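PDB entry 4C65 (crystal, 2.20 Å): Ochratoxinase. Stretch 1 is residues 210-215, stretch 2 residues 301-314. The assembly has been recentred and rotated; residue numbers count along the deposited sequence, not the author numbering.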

ATOM      1  N   GLY A 210     -25.719 -20.682  -0.163  1.00 33.25           N
ATOM      2  CA  GLY A 210     -25.542 -21.639   0.902  1.00 36.81           C
ATOM      3  C   GLY A 210     -26.863 -22.191   1.370  1.00 40.77           C
ATOM      4  O   GLY A 210     -27.910 -21.560   1.190  1.00 40.94           O
ATOM      5  N   VAL A 211     -26.788 -23.372   1.995  1.00 44.44           N
ATOM      6  CA  VAL A 211     -27.968 -24.145   2.428  1.00 48.89           C
ATOM      7  C   VAL A 211     -28.830 -23.358   3.427  1.00 54.10           C
ATOM      8  O   VAL A 211     -30.063 -23.406   3.357  1.00 56.22           O
ATOM      9  CB  VAL A 211     -27.581 -25.563   2.959  1.00 51.66           C
ATOM     10  CG1 VAL A 211     -26.840 -25.524   4.305  1.00 55.56           C
ATOM     11  CG2 VAL A 211     -28.805 -26.462   3.055  1.00 55.12           C
ATOM     12  N   MET A 212     -28.172 -22.628   4.334  1.00 57.09           N
ATOM     13  CA  MET A 212     -28.826 -21.698   5.250  1.00 62.45           C
ATOM     14  C   MET A 212     -29.204 -20.465   4.329  1.00 59.58           C
ATOM     15  O   MET A 212     -28.365 -19.868   3.612  1.00 55.23           O
ATOM     16  CB  MET A 212     -27.883 -21.316   6.415  1.00 65.91           C
ATOM     17  CG  MET A 212     -28.388 -21.410   7.885  1.00 74.22           C
ATOM     18  SD  MET A 212     -29.435 -22.766   8.420  1.00 80.17           S
ATOM     19  CE  MET A 212     -28.353 -24.157   8.214  1.00 77.81           C
ATOM     20  N   SER A 213     -30.486 -20.129   4.256  1.00 62.08           N
ATOM     21  CA  SER A 213     -30.969 -19.073   3.309  1.00 59.39           C
ATOM     22  C   SER A 213     -30.893 -17.673   3.941  1.00 61.53           C
ATOM     23  O   SER A 213     -31.786 -16.855   3.769  1.00 62.82           O
ATOM     24  CB  SER A 213     -32.388 -19.440   2.816  1.00 60.47           C
ATOM     25  OG  SER A 213     -32.815 -18.676   1.697  1.00 56.85           O
ATOM     26  N   ARG A 214     -29.778 -17.413   4.628  1.00 61.75           N
ATOM     27  CA  ARG A 214     -29.602 -16.247   5.473  1.00 64.76           C
ATOM     28  C   ARG A 214     -28.999 -15.028   4.740  1.00 59.92           C
ATOM     29  O   ARG A 214     -29.583 -13.935   4.738  1.00 61.82           O
ATOM     30  CB  ARG A 214     -28.711 -16.636   6.683  1.00 68.93           C
ATOM     31  CG  ARG A 214     -28.928 -17.945   7.466  1.00 73.29           C
ATOM     32  CD  ARG A 214     -30.398 -18.296   7.696  1.00 77.81           C
ATOM     33  NE  ARG A 214     -31.236 -17.149   8.007  1.00 81.74           N
ATOM     34  CZ  ARG A 214     -31.292 -16.460   9.144  1.00 88.24           C
ATOM     35  NH1 ARG A 214     -30.541 -16.774  10.187  1.00 92.23           N
ATOM     36  NH2 ARG A 214     -32.137 -15.436   9.235  1.00 91.40           N
ATOM     37  N   ASP A 215     -27.838 -15.220   4.122  1.00 53.83           N
ATOM     38  CA  ASP A 215     -27.140 -14.143   3.403  1.00 49.82           C
ATOM     39  C   ASP A 215     -27.351 -14.278   1.906  1.00 44.00           C
ATOM     40  O   ASP A 215     -28.054 -13.492   1.291  1.00 43.77           O
ATOM     41  CB  ASP A 215     -25.643 -14.181   3.714  1.00 48.74           C
ATOM     42  CG  ASP A 215     -25.339 -13.824   5.152  1.00 54.06           C
ATOM     43  OD1 ASP A 215     -25.733 -12.730   5.586  1.00 57.10           O
ATOM     44  OD2 ASP A 215     -24.706 -14.643   5.841  1.00 55.34           O
ATOM     45  N   GLY A 301     -33.497 -22.591  17.439  1.00 85.14           N
ATOM     46  CA  GLY A 301     -33.256 -21.139  17.308  1.00 86.37           C
ATOM     47  C   GLY A 301     -33.356 -20.588  15.883  1.00 85.84           C
ATOM     48  O   GLY A 301     -32.578 -19.728  15.471  1.00 88.00           O
ATOM     49  N   LEU A 302     -34.295 -21.128  15.120  1.00 84.86           N
ATOM     50  CA  LEU A 302     -34.614 -20.663  13.781  1.00 82.92           C
ATOM     51  C   LEU A 302     -35.990 -20.056  13.849  1.00 82.86           C
ATOM     52  O   LEU A 302     -36.809 -20.486  14.655  1.00 81.10           O
ATOM     53  CB  LEU A 302     -34.545 -21.820  12.785  1.00 82.09           C
ATOM     54  CG  LEU A 302     -33.142 -22.272  12.381  1.00 79.07           C
ATOM     55  CD1 LEU A 302     -33.162 -23.762  12.107  1.00 77.78           C
ATOM     56  CD2 LEU A 302     -32.628 -21.517  11.153  1.00 77.12           C
ATOM     57  N   VAL A 303     -36.202 -19.009  13.060  1.00 82.54           N
ATOM     58  CA  VAL A 303     -37.533 -18.480  12.829  1.00 83.76           C
ATOM     59  C   VAL A 303     -38.334 -19.610  12.192  1.00 81.69           C
ATOM     60  O   VAL A 303     -37.775 -20.417  11.443  1.00 78.18           O
ATOM     61  CB  VAL A 303     -37.513 -17.266  11.865  1.00 84.84           C
ATOM     62  CG1 VAL A 303     -38.833 -16.509  11.940  1.00 86.81           C
ATOM     63  CG2 VAL A 303     -36.323 -16.334  12.106  1.00 83.69           C
ATOM     64  N   LYS A 304     -39.635 -19.670  12.462  1.00 82.49           N
ATOM     65  CA  LYS A 304     -40.440 -20.800  11.972  1.00 81.06           C
ATOM     66  C   LYS A 304     -40.370 -20.920  10.450  1.00 78.55           C
ATOM     67  O   LYS A 304     -40.416 -22.020   9.924  1.00 76.35           O
ATOM     68  CB  LYS A 304     -41.924 -20.737  12.379  1.00 83.59           C
ATOM     69  CG  LYS A 304     -42.317 -20.018  13.664  1.00 86.42           C
ATOM     70  CD  LYS A 304     -43.804 -19.767  13.659  1.00 88.02           C
ATOM     71  CE  LYS A 304     -44.301 -19.078  14.908  1.00 91.16           C
ATOM     72  NZ  LYS A 304     -45.490 -19.784  15.450  1.00 93.77           N
ATOM     73  N   GLU A 305     -40.292 -19.780   9.762  1.00 77.57           N
ATOM     74  CA  GLU A 305     -40.271 -19.776   8.281  1.00 75.23           C
ATOM     75  C   GLU A 305     -38.929 -20.198   7.727  1.00 70.16           C
ATOM     76  O   GLU A 305     -38.875 -20.778   6.644  1.00 68.42           O
ATOM     77  CB  GLU A 305     -40.631 -18.423   7.673  1.00 76.63           C
ATOM     78  CG  GLU A 305     -41.992 -18.389   6.975  1.00 79.33           C
ATOM     79  CD  GLU A 305     -43.171 -19.017   7.704  1.00 82.20           C
ATOM     80  OE1 GLU A 305     -43.340 -20.230   7.470  1.00 79.79           O
ATOM     81  OE2 GLU A 305     -43.951 -18.325   8.428  1.00 84.70           O
ATOM     82  N   SER A 306     -37.864 -19.843   8.447  1.00 66.45           N
ATOM     83  CA  SER A 306     -36.500 -20.255   8.084  1.00 62.41           C
ATOM     84  C   SER A 306     -36.397 -21.785   8.194  1.00 59.87           C
ATOM     85  O   SER A 306     -35.738 -22.430   7.388  1.00 57.13           O
ATOM     86  CB  SER A 306     -35.432 -19.613   9.013  1.00 62.78           C
ATOM     87  OG  SER A 306     -34.358 -19.017   8.300  1.00 61.23           O
ATOM     88  N   TRP A 307     -37.021 -22.331   9.242  1.00 60.18           N
ATOM     89  CA  TRP A 307     -37.014 -23.768   9.506  1.00 57.82           C
ATOM     90  C   TRP A 307     -37.853 -24.526   8.483  1.00 56.73           C
ATOM     91  O   TRP A 307     -37.444 -25.603   8.020  1.00 53.75           O
ATOM     92  CB  TRP A 307     -37.519 -24.038  10.926  1.00 59.53           C
ATOM     93  CG  TRP A 307     -37.875 -25.466  11.228  1.00 59.26           C
ATOM     94  CD1 TRP A 307     -39.087 -25.918  11.648  1.00 60.82           C
ATOM     95  CD2 TRP A 307     -37.019 -26.631  11.128  1.00 57.48           C
ATOM     96  NE1 TRP A 307     -39.044 -27.278  11.831  1.00 60.75           N
ATOM     97  CE2 TRP A 307     -37.789 -27.742  11.525  1.00 58.60           C
ATOM     98  CE3 TRP A 307     -35.682 -26.839  10.749  1.00 54.84           C
ATOM     99  CZ2 TRP A 307     -37.269 -29.062  11.545  1.00 57.40           C
ATOM    100  CZ3 TRP A 307     -35.165 -28.150  10.774  1.00 53.64           C
ATOM    101  CH2 TRP A 307     -35.958 -29.238  11.176  1.00 54.70           C
ATOM    102  N   ALA A 308     -38.998 -23.952   8.116  1.00 57.51           N
ATOM    103  CA  ALA A 308     -39.843 -24.529   7.069  1.00 57.05           C
ATOM    104  C   ALA A 308     -39.106 -24.551   5.725  1.00 54.23           C
ATOM    105  O   ALA A 308     -39.271 -25.499   4.948  1.00 52.63           O
ATOM    106  CB  ALA A 308     -41.160 -23.764   6.936  1.00 58.96           C
ATOM    107  N   LYS A 309     -38.339 -23.489   5.450  1.00 53.02           N
ATOM    108  CA  LYS A 309     -37.511 -23.401   4.239  1.00 50.86           C
ATOM    109  C   LYS A 309     -36.475 -24.492   4.209  1.00 47.78           C
ATOM    110  O   LYS A 309     -36.249 -25.100   3.167  1.00 46.13           O
ATOM    111  CB  LYS A 309     -36.767 -22.053   4.124  1.00 51.49           C
ATOM    112  CG  LYS A 309     -37.312 -21.036   3.114  1.00 53.29           C
ATOM    113  CD  LYS A 309     -36.348 -19.863   2.882  1.00 53.63           C
ATOM    114  CE  LYS A 309     -36.963 -18.444   3.014  1.00 56.46           C
ATOM    115  NZ  LYS A 309     -36.281 -17.396   2.187  1.00 55.75           N
ATOM    116  N   LEU A 310     -35.834 -24.711   5.349  1.00 46.86           N
ATOM    117  CA  LEU A 310     -34.846 -25.769   5.498  1.00 45.27           C
ATOM    118  C   LEU A 310     -35.417 -27.174   5.291  1.00 44.31           C
ATOM    119  O   LEU A 310     -34.773 -28.016   4.669  1.00 42.42           O
ATOM    120  CB  LEU A 310     -34.178 -25.701   6.881  1.00 46.38           C
ATOM    121  CG  LEU A 310     -32.935 -24.792   6.951  1.00 45.83           C
ATOM    122  CD1 LEU A 310     -32.539 -24.478   8.387  1.00 47.05           C
ATOM    123  CD2 LEU A 310     -31.764 -25.394   6.181  1.00 44.34           C
ATOM    124  N   GLN A 311     -36.611 -27.419   5.817  1.00 45.19           N
ATOM    125  CA  GLN A 311     -37.275 -28.709   5.642  1.00 45.23           C
ATOM    126  C   GLN A 311     -37.677 -28.966   4.205  1.00 44.16           C
ATOM    127  O   GLN A 311     -37.573 -30.090   3.730  1.00 42.89           O
ATOM    128  CB  GLN A 311     -38.509 -28.807   6.515  1.00 48.09           C
ATOM    129  CG  GLN A 311     -38.198 -29.213   7.928  1.00 49.36           C
ATOM    130  CD  GLN A 311     -39.445 -29.284   8.781  1.00 52.78           C
ATOM    131  OE1 GLN A 311     -40.212 -28.317   8.870  1.00 55.32           O
ATOM    132  NE2 GLN A 311     -39.645 -30.421   9.443  1.00 53.77           N
ATOM    133  N   ALA A 312     -38.171 -27.924   3.542  1.00 43.98           N
ATOM    134  CA  ALA A 312     -38.539 -27.984   2.140  1.00 43.13           C
ATOM    135  C   ALA A 312     -37.327 -28.380   1.320  1.00 40.49           C
ATOM    136  O   ALA A 312     -37.423 -29.215   0.422  1.00 40.15           O
ATOM    137  CB  ALA A 312     -39.070 -26.634   1.669  1.00 44.08           C
ATOM    138  N   LEU A 313     -36.190 -27.757   1.616  1.00 38.68           N
ATOM    139  CA  LEU A 313     -34.937 -28.061   0.921  1.00 35.93           C
ATOM    140  C   LEU A 313     -34.462 -29.486   1.232  1.00 34.25           C
ATOM    141  O   LEU A 313     -34.037 -30.190   0.343  1.00 32.59           O
ATOM    142  CB  LEU A 313     -33.847 -27.048   1.293  1.00 35.10           C
ATOM    143  CG  LEU A 313     -32.517 -27.158   0.527  1.00 33.07           C
ATOM    144  CD1 LEU A 313     -31.843 -25.794   0.464  1.00 32.94           C
ATOM    145  CD2 LEU A 313     -31.570 -28.190   1.148  1.00 32.13           C
ATOM    146  N   ALA A 314     -34.545 -29.892   2.496  1.00 34.33           N
ATOM    147  CA  ALA A 314     -34.239 -31.271   2.898  1.00 33.22           C
ATOM    148  C   ALA A 314     -35.075 -32.295   2.128  1.00 33.03           C
ATOM    149  O   ALA A 314     -34.534 -33.264   1.643  1.00 31.31           O
ATOM    150  CB  ALA A 314     -34.441 -31.445   4.395  1.00 34.27           C
TER

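Residues 210-215 form an irregular segment that lies against the first turns of a helix; touching residues are at least 90 positions apart in the sequence. The irregular segment contains no regular helix or strand, and its one internal backbone hydrogen bond, from Arg214 N to Met212 O at 3.0 Å, is weak. The other stretch is more regular, being helical from 304 on. Gly301 has phi/psi of 62/37, a positive phi that glycine adopts more easily than other residues because it lacks a CB. Leu302 and Val303 are extended, and Val303 occupies the N-cap position; its O accepts the hydrogen bond from Trp307 N at 3.0 Å. From there the i to i+4 pattern runs without a break to the bond from Ala314 N to Leu310 O at 2.9 Å.

The backbones keep well apart. The closest CA pairs are Met212 CA to Leu310 CA at 7.3 Å and Ser213 CA to Ser306 CA at 7.4 Å, distances that leave room for side chains between the two stretches. No hydrogen bond crosses the contact. On the helix, Ser306, the adjacent pair Lys309 and Leu310, and Leu313 recur about once per turn and so lie along one side, while Lys304, Ala308, Gln311 and Ala312 touch nothing in the irregular segment.

Apolar packing makes up one side of the contact. Val211 CG2 lies 3.8 Å from Leu313 CD2 and 4.4 Å from Leu310 CD2, so one methyl of the branched valine meets two leucines three residues apart, roughly one turn. The backbone takes part as well: Val211 O approaches Leu310 CD2 to 3.8 Å. Both leucines are buried, as suits bulky hydrocarbon side chains, and Leu313 has its CA-to-CB bond directed toward the irregular segment.

Met212 reaches its partners differently. Its CA-to-CB bond points away from the helix, yet the flexible, unbranched side chain, with chi2 and chi3 both p, bends so that its end comes nearer. The sulfur SD of Met212 then sits 3.5 Å from Leu310 CD1 and 4.4 Å from Leu302 CD2, joining the loop before the helix to the helix itself. Leu310 is thus shared between Met212 and Val211.

Polar groups lie beside this apolar patch, but their contacts are loose. Ser213 directs its CA-to-CB bond toward the helix, as Lys309 does toward the irregular segment, and Ser213 OG lies 3.7 Å from Lys309 NZ. The lysine is an exposed residue, where the charge of its amino group can be solvated. Arg214 starts sideways, but with chi1, chi2 and chi3 all m it curls until its end comes nearer the helix. Ser306 OG lies over one face of the guanidinium, 3.6 Å from Arg214 NE. The compact serine, with its CA-to-CB bond toward the irregular segment, brings its OG against this flat group without forming a hydrogen bond to it.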